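Local coordinates for 2-C-methyl-D-erythritol 4-phosphate cytidylyltransferase (Anaerococcus prevotii, PDB 4KT7), which probably catalyses the transfer of a cytidylyl group from CTP to 2-C-methyl-D-erythritol 4-phosphate in isoprenoid precursor synthesis, releasing diphosphate, at residues 169-173 / 174-178. Sequence-based numbering, arbitrary orientation.
Sequences QAFDK and KLIYA
Asp172 OD1 accepts the backbone N-H of Leu175 (OD1 to N, 3.1 Å) through its anti lone pair, an N-cap bond that closes the first turn of the helix. CG stands anti to the backbone N of Asp172 (chi1 -179°) and beside its carbonyl carbon, on the side where the helix begins, which brings OD1 to that N-H. The carbonyl of the same residue receives Ile176 N in an almost straight bond, O to N 3.0 Å, and Tyr177 N donates the next i to i+4 hydrogen bond to Lys173 O at 3.0 Å. With an alanine here instead of Asp172, the Leu175 N-H is likely to lose its capping acceptor, leaving the helix start less firmly fixed. Phe171, one residue before the cap, takes Ile176 CD1 from the helix over the centre of one ring face, a CH-pi contact 4.1 Å from CD1 to the ring centroid. Here strand 168-172 of the central mixed sheet, in a GT-A-like nucleotidyltransferase fold, runs directly into helix 173-184, the axes of the short segments lying at 99° to each other. Gln169 OE1 lies in plane at the edge of the Phe171 ring, while Gln169 NE2 is hydrogen-bonded to Asp192. Farther out, Ile176 packs on Val106 and Leu96, and the Tyr177 ring meets that of Phe93.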
# COMPACT_ATOMS: atom_id res chain seq x y z
N GLN A 169 0.35 -1.63 17.94
CA GLN A 169 -0.68 -0.74 18.42
C GLN A 169 -0.62 -0.93 19.93
O GLN A 169 -0.10 -1.94 20.38
CB GLN A 169 -2.04 -1.20 17.89
CG GLN A 169 -2.20 -1.17 16.38
CD GLN A 169 -3.64 -1.38 15.95
OE1 GLN A 169 -4.43 -2.00 16.67
NE2 GLN A 169 -4.00 -0.86 14.79
N ALA A 170 -1.13 0.01 20.72
CA ALA A 170 -1.15 -0.21 22.17
C ALA A 170 -2.28 0.58 22.84
O ALA A 170 -2.73 1.60 22.31
CB ALA A 170 0.21 0.16 22.79
N PHE A 171 -2.73 0.10 24.00
CA PHE A 171 -3.94 0.64 24.66
C PHE A 171 -3.85 0.53 26.17
O PHE A 171 -3.09 -0.29 26.69
CB PHE A 171 -5.19 -0.16 24.24
CG PHE A 171 -5.29 -0.37 22.78
CD1 PHE A 171 -5.91 0.56 21.97
CD2 PHE A 171 -4.71 -1.49 22.19
CE1 PHE A 171 -5.96 0.37 20.59
CE2 PHE A 171 -4.77 -1.68 20.82
CZ PHE A 171 -5.39 -0.74 20.03
N ASP A 172 -4.64 1.37 26.84
CA ASP A 172 -5.03 1.16 28.24
C ASP A 172 -5.66 -0.23 28.31
O ASP A 172 -6.55 -0.56 27.52
CB ASP A 172 -6.04 2.26 28.64
CG ASP A 172 -6.49 2.15 30.10
OD1 ASP A 172 -7.41 1.35 30.37
OD2 ASP A 172 -5.97 2.87 30.97
N LYS A 173 -5.18 -1.08 29.22
CA LYS A 173 -5.64 -2.47 29.24
C LYS A 173 -7.12 -2.66 29.60
O LYS A 173 -7.79 -3.46 28.96
CB LYS A 173 -4.77 -3.33 30.19
CG LYS A 173 -5.11 -4.83 30.17
CD LYS A 173 -5.92 -5.26 31.40
CE LYS A 173 -6.37 -6.72 31.24
NZ LYS A 173 -7.27 -7.20 32.33
N LYS A 174 -7.62 -1.97 30.61
CA LYS A 174 -9.04 -2.11 30.95
C LYS A 174 -9.91 -1.64 29.80
O LYS A 174 -10.95 -2.22 29.50
CB LYS A 174 -9.40 -1.32 32.20
CG LYS A 174 -8.87 -1.92 33.47
CD LYS A 174 -9.68 -1.48 34.68
CE LYS A 174 -9.22 -2.21 35.93
NZ LYS A 174 -10.16 -1.99 37.07
N LEU A 175 -9.48 -0.58 29.15
CA LEU A 175 -10.26 -0.02 28.08
C LEU A 175 -10.35 -0.98 26.92
O LEU A 175 -11.45 -1.32 26.50
CB LEU A 175 -9.67 1.31 27.63
CG LEU A 175 -10.50 2.10 26.62
CD1 LEU A 175 -11.92 2.25 27.13
CD2 LEU A 175 -9.85 3.48 26.41
N ILE A 176 -9.21 -1.44 26.40
CA ILE A 176 -9.26 -2.37 25.27
C ILE A 176 -9.95 -3.68 25.63
O ILE A 176 -10.69 -4.23 24.82
CB ILE A 176 -7.87 -2.62 24.62
CG1 ILE A 176 -8.03 -3.25 23.24
CG2 ILE A 176 -7.00 -3.50 25.49
CD1 ILE A 176 -8.86 -2.38 22.29
N TYR A 177 -9.74 -4.17 26.85
CA TYR A 177 -10.43 -5.38 27.28
C TYR A 177 -11.94 -5.14 27.29
O TYR A 177 -12.71 -5.99 26.83
CB TYR A 177 -9.96 -5.82 28.67
CG TYR A 177 -10.41 -7.22 29.07
CD1 TYR A 177 -11.69 -7.46 29.56
CD2 TYR A 177 -9.53 -8.30 28.98
CE1 TYR A 177 -12.09 -8.74 29.94
CE2 TYR A 177 -9.93 -9.59 29.38
CZ TYR A 177 -11.20 -9.80 29.85
OH TYR A 177 -11.59 -11.07 30.22
N ALA A 178 -12.38 -4.00 27.83
CA ALA A 178 -13.82 -3.69 27.88
C ALA A 178 -14.40 -3.57 26.46
O ALA A 178 -15.50 -4.06 26.18
CB ALA A 178 -14.08 -2.42 28.68